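Side-chain contacts in luciferase-like monooxygenase (Streptomyces bottropensis, PDB 4US5), which probably acts as a monooxygenase of the bacterial luciferase family, inserting one oxygen atom of molecular oxygen into an organic substrate: residues L25-E30 with H317-R322; V312-M315 with D321-R324. All coordinates share one frame; numbering follows the deposited sequence. Where two conformers were deposited one is given.

Contact 1: L25-E30 with H317-R322; sequences LQHSIE and HDQRDR
Q319 lays its side chain flat over one face of the H27 imidazole, and this stack is the tight part of the contact. Q319 CB sits 3.8 Å above the centroid of the H27 ring, a CH-pi contact almost straight over the face. Further out, Q319 CD comes to 3.4 Å from H27 CG, with ring and amide planes 24° apart. The bend at chi2 (76°) carries the amide past the CG edge of the ring toward the backbone of helix 21-38. There Q319 NE2 gives a straight hydrogen bond to E30 OE1 at 3.0 Å, arriving from above the carboxylate plane, and a weak one to the backbone O of H27. The two helices follow the first and last strands of the TIM-barrel sheet, which lie side by side, so the contact bridges the ends of the barrel sequence. Replacing Q319 with an alanine would probably strip the H27 face of its amide cover and leave E30 OE1 without this donor. E30 is the loose side: partly exposed, it is covered only over a small area, by the amide end. D318 caps the start of helix 319-332, its OD1 taking the backbone N of R320, whose guanidinium grips the same carboxylate side-on.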
loop_
_atom_site.group_PDB
_atom_site.type_symbol
_atom_site.label_atom_id
_atom_site.label_comp_id
_atom_site.label_asym_id
_atom_site.label_seq_id
_atom_site.Cartn_x
_atom_site.Cartn_y
_atom_site.Cartn_z
ATOM N N LEU B 25 0.084 14.762 3.467
ATOM C CA LEU B 25 0.503 13.806 2.445
ATOM C C LEU B 25 1.082 14.479 1.204
ATOM O O LEU B 25 2.092 14.037 0.649
ATOM C CB LEU B 25 -0.653 12.842 2.070
ATOM C CG LEU B 25 -1.289 12.104 3.239
ATOM C CD1 LEU B 25 -2.342 11.132 2.752
ATOM C CD2 LEU B 25 -0.269 11.381 4.099
ATOM N N GLN B 26 0.415 15.526 0.727
ATOM C CA GLN B 26 0.898 16.271 -0.423
ATOM C C GLN B 26 2.266 16.883 -0.112
ATOM O O GLN B 26 3.183 16.867 -0.938
ATOM C CB GLN B 26 -0.131 17.375 -0.854
ATOM C CG GLN B 26 -1.428 16.804 -1.495
ATOM C CD GLN B 26 -1.140 15.849 -2.646
ATOM O OE1 GLN B 26 -0.368 16.179 -3.546
ATOM N NE2 GLN B 26 -1.694 14.619 -2.571
ATOM N N HIS B 27 2.405 17.401 1.089
ATOM C CA HIS B 27 3.704 17.957 1.498
ATOM C C HIS B 27 4.799 16.926 1.571
ATOM O O HIS B 27 5.979 17.248 1.305
ATOM C CB HIS B 27 3.573 18.706 2.793
ATOM C CG HIS B 27 2.870 20.002 2.650
ATOM N ND1 HIS B 27 2.197 20.593 3.687
ATOM C CD2 HIS B 27 2.669 20.794 1.565
ATOM C CE1 HIS B 27 1.582 21.680 3.257
ATOM N NE2 HIS B 27 1.883 21.849 1.978
ATOM N N SER B 28 4.443 15.678 1.876
ATOM C CA SER B 28 5.430 14.567 1.904
ATOM C C SER B 28 5.959 14.310 0.564
ATOM O O SER B 28 7.170 14.146 0.352
ATOM C CB SER B 28 4.794 13.271 2.442
ATOM O OG SER B 28 4.443 13.416 3.794
ATOM N N ILE B 29 5.063 14.301 -0.407
ATOM C CA ILE B 29 5.477 14.115 -1.793
ATOM C C ILE B 29 6.398 15.228 -2.298
ATOM O O ILE B 29 7.432 14.959 -2.928
ATOM C CB ILE B 29 4.217 14.007 -2.696
ATOM C CG1 ILE B 29 3.431 12.762 -2.313
ATOM C CG2 ILE B 29 4.593 13.971 -4.164
ATOM C CD1 ILE B 29 2.012 12.710 -2.876
ATOM N N GLU B 30 6.041 16.471 -1.982
ATOM C CA GLU B 30 6.847 17.613 -2.332
ATOM C C GLU B 30 8.250 17.544 -1.708
ATOM O O GLU B 30 9.283 17.772 -2.385
ATOM C CB GLU B 30 6.189 18.904 -1.858
ATOM C CG GLU B 30 6.865 20.124 -2.469
ATOM C CD GLU B 30 6.192 21.450 -2.143
ATOM O OE1 GLU B 30 5.310 21.498 -1.232
ATOM O OE2 GLU B 30 6.594 22.464 -2.800
ATOM N N HIS B 317 6.047 23.640 11.354
ATOM C CA HIS B 317 4.652 23.962 11.062
ATOM C C HIS B 317 4.453 24.292 9.576
ATOM O O HIS B 317 3.494 23.836 8.949
ATOM C CB HIS B 317 4.186 25.140 11.907
ATOM C CG HIS B 317 2.815 25.618 11.558
ATOM N ND1 HIS B 317 2.596 26.656 10.687
ATOM C CD2 HIS B 317 1.587 25.164 11.923
ATOM C CE1 HIS B 317 1.294 26.828 10.524
ATOM N NE2 HIS B 317 0.658 25.946 11.278
ATOM N N ASP B 318 5.327 25.132 9.029
ATOM C CA ASP B 318 5.138 25.714 7.712
ATOM C C ASP B 318 5.993 25.042 6.688
ATOM O O ASP B 318 7.190 25.045 6.795
ATOM C CB ASP B 318 5.441 27.238 7.787
ATOM C CG ASP B 318 4.956 28.021 6.547
ATOM O OD1 ASP B 318 5.139 27.606 5.378
ATOM O OD2 ASP B 318 4.319 29.067 6.780
ATOM N N GLN B 319 5.353 24.491 5.654
ATOM C CA GLN B 319 6.053 23.830 4.578
ATOM C C GLN B 319 7.191 24.652 3.985
ATOM O O GLN B 319 8.213 24.094 3.601
ATOM C CB GLN B 319 5.055 23.402 3.505
ATOM C CG GLN B 319 5.644 22.722 2.291
ATOM C CD GLN B 319 6.068 21.281 2.509
ATOM O OE1 GLN B 319 6.323 20.859 3.620
ATOM N NE2 GLN B 319 6.233 20.558 1.416
ATOM N N ARG B 320 7.024 25.974 3.887
ATOM C CA ARG B 320 8.077 26.800 3.295
ATOM C C ARG B 320 9.321 26.821 4.201
ATOM O O ARG B 320 10.458 26.782 3.716
ATOM C CB ARG B 320 7.590 28.249 3.067
ATOM C CG ARG B 320 6.401 28.381 2.106
ATOM C CD ARG B 320 5.622 29.680 2.240
ATOM N NE ARG B 320 4.782 29.705 3.432
ATOM C CZ ARG B 320 3.923 30.681 3.757
ATOM N NH1 ARG B 320 3.766 31.730 2.963
ATOM N NH2 ARG B 320 3.226 30.599 4.873
ATOM N N ASP B 321 9.100 26.891 5.497
ATOM C CA ASP B 321 10.182 26.789 6.467
ATOM C C ASP B 321 10.829 25.386 6.407
ATOM O O ASP B 321 12.041 25.228 6.567
ATOM C CB ASP B 321 9.672 27.061 7.885
ATOM C CG ASP B 321 9.309 28.524 8.113
ATOM O OD1 ASP B 321 9.763 29.379 7.305
ATOM O OD2 ASP B 321 8.586 28.784 9.088
ATOM N N ARG B 322 10.004 24.372 6.247
ATOM C CA ARG B 322 10.490 23.020 6.250
ATOM C C ARG B 322 11.376 22.720 5.051
ATOM O O ARG B 322 12.452 22.163 5.188
ATOM C CB ARG B 322 9.321 22.059 6.280
ATOM C CG ARG B 322 9.748 20.628 6.525
ATOM C CD ARG B 322 8.618 19.650 6.247
ATOM N NE ARG B 322 8.889 18.395 6.919
ATOM C CZ ARG B 322 8.173 17.281 6.735
ATOM N NH1 ARG B 322 7.154 17.263 5.900
ATOM N NH2 ARG B 322 8.485 16.196 7.421
#

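Contact 2: V312-M315 with D321-R324. With NA (sodium ion), chain M.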
loop_
_atom_site.group_PDB
_atom_site.type_symbol
_atom_site.label_atom_id
_atom_site.label_comp_id
_atom_site.label_asym_id
_atom_site.label_seq_id
_atom_site.Cartn_x
_atom_site.Cartn_y
_atom_site.Cartn_z
ATOM N N VAL B 312 16.891 12.506 8.709
ATOM C CA VAL B 312 16.515 13.819 9.209
ATOM C C VAL B 312 15.030 13.951 9.313
ATOM O O VAL B 312 14.296 13.964 8.281
ATOM C CB VAL B 312 17.069 14.955 8.338
ATOM C CG1 VAL B 312 16.642 16.319 8.855
ATOM C CG2 VAL B 312 18.609 14.865 8.247
ATOM N N VAL B 313 14.587 14.096 10.545
ATOM C CA VAL B 313 13.189 14.211 10.909
ATOM C C VAL B 313 12.956 15.699 11.186
ATOM O O VAL B 313 13.867 16.426 11.640
ATOM C CB VAL B 313 12.903 13.402 12.203
ATOM C CG1 VAL B 313 11.469 13.509 12.639
ATOM C CG2 VAL B 313 13.284 11.942 12.024
ATOM N N SER B 314 11.733 16.158 10.937
ATOM C CA SER B 314 11.364 17.521 11.246
ATOM C C SER B 314 9.945 17.625 11.833
ATOM O O SER B 314 9.062 16.808 11.533
ATOM C CB SER B 314 11.534 18.401 10.014
ATOM O OG SER B 314 10.782 17.890 8.908
HETATM N N MSE B 315 9.753 18.628 12.687
HETATM C CA MSE B 315 8.451 18.941 13.273
HETATM C C MSE B 315 8.258 20.425 13.073
HETATM O O MSE B 315 8.308 21.194 14.016
HETATM C CB MSE B 315 8.447 18.581 14.744
HETATM C CG MSE B 315 8.167 17.099 14.984
HETATM SE SE MSE B 315 9.797 16.053 14.785
HETATM C CE MSE B 315 9.220 14.371 15.616
ATOM N N ASP B 321 9.100 26.891 5.497
ATOM C CA ASP B 321 10.182 26.789 6.467
ATOM C C ASP B 321 10.829 25.386 6.407
ATOM O O ASP B 321 12.041 25.228 6.567
ATOM C CB ASP B 321 9.672 27.061 7.885
ATOM C CG ASP B 321 9.309 28.524 8.113
ATOM O OD1 ASP B 321 9.763 29.379 7.305
ATOM O OD2 ASP B 321 8.586 28.784 9.088
ATOM N N ARG B 322 10.004 24.372 6.247
ATOM C CA ARG B 322 10.490 23.020 6.250
ATOM C C ARG B 322 11.376 22.720 5.051
ATOM O O ARG B 322 12.452 22.163 5.188
ATOM C CB ARG B 322 9.321 22.059 6.280
ATOM C CG ARG B 322 9.748 20.628 6.525
ATOM C CD ARG B 322 8.618 19.650 6.247
ATOM N NE ARG B 322 8.889 18.395 6.919
ATOM C CZ ARG B 322 8.173 17.281 6.735
ATOM N NH1 ARG B 322 7.154 17.263 5.900
ATOM N NH2 ARG B 322 8.485 16.196 7.421
ATOM N N LEU B 323 10.899 23.054 3.849
ATOM C CA LEU B 323 11.683 22.861 2.659
ATOM C C LEU B 323 13.022 23.608 2.738
ATOM O O LEU B 323 14.070 23.051 2.396
ATOM C CB LEU B 323 10.898 23.295 1.406
ATOM C CG LEU B 323 9.668 22.463 1.103
ATOM C CD1 LEU B 323 8.903 23.022 -0.062
ATOM C CD2 LEU B 323 10.004 21.002 0.855
ATOM N N ARG B 324 12.980 24.814 3.286
ATOM C CA ARG B 324 14.202 25.600 3.511
ATOM C C ARG B 324 15.210 24.845 4.369
ATOM O O ARG B 324 16.411 24.828 4.060
ATOM C CB ARG B 324 13.926 27.003 4.139
ATOM C CG ARG B 324 13.735 28.108 3.097
ATOM C CD ARG B 324 13.650 29.517 3.653
ATOM N NE ARG B 324 12.462 29.714 4.459
ATOM C CZ ARG B 324 11.283 30.123 3.982
ATOM N NH1 ARG B 324 11.137 30.427 2.693
ATOM N NH2 ARG B 324 10.261 30.276 4.806
HETATM NA NA NA M . 7.908 18.835 9.757
HETATM O O HOH W 1 5.682 19.536 8.477
#
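S314 OG is gripped side-on by the R322 guanidinium, just past the end of strand 309-313. Along the helix, D321 comes first and faces elsewhere: its OD1 is met nearly head-on by R324 NH2 at 2.7 Å, a salt bridge within one turn, while its side chain packs on V239 of helix 233-251. R322 does the work across the contact. With CG anti to the backbone N (chi1 -170°) and the chain extended out to NE, it drives its flat end to the serine. R322 NE donates to S314 OG at 2.8 Å (163°), and R322 NH2 to the same S314 OG at 3.2 Å, more bent at 136°. OG lies within a few degrees of the guanidinium plane, at its edge, and also hydrogen-bonds Y326 OH. NH2 has a second mate in E11, a salt bridge back to the neighbouring first strand. L323 packs on L31 and L34 of helix 21-38, and R324 closes the segment on the exposed surface with its bond to D321. A modelled sodium ion, 2.9 Å from S314 O and 2.7 Å from a water, lies 3.0 Å from R322 NE, an unusual neighbour for a cation, so its identity is best treated with caution. The buried arginine thus donates two hydrogen bonds to one hydroxyl oxygen, and the E11 carboxylate probably offsets its positive charge, whereas a true sodium ion here would be likely to add to it.

From the N terminus, strand 6-11 leads into helix 21-38, where contact 1 begins. The chain then runs round almost the whole barrel, and 286 residues lie between 25-30 and its partner 317-322. Contact 2 starts inside that span, at the end of strand 309-313, and closes a connection of five residues onto 321-324. Both closures end on the same stretch, sharing D321 and R322, so the short one sits at the far end of the long one without truly crossing it. Helix 319-332 serves both, Q319 meeting helix 21-38 and R322, one turn on, meeting the loop after strand 309-313. Their centres are 8 Å apart, and E30 touches L323. E11 on the first strand joins them, meeting S28 and R322.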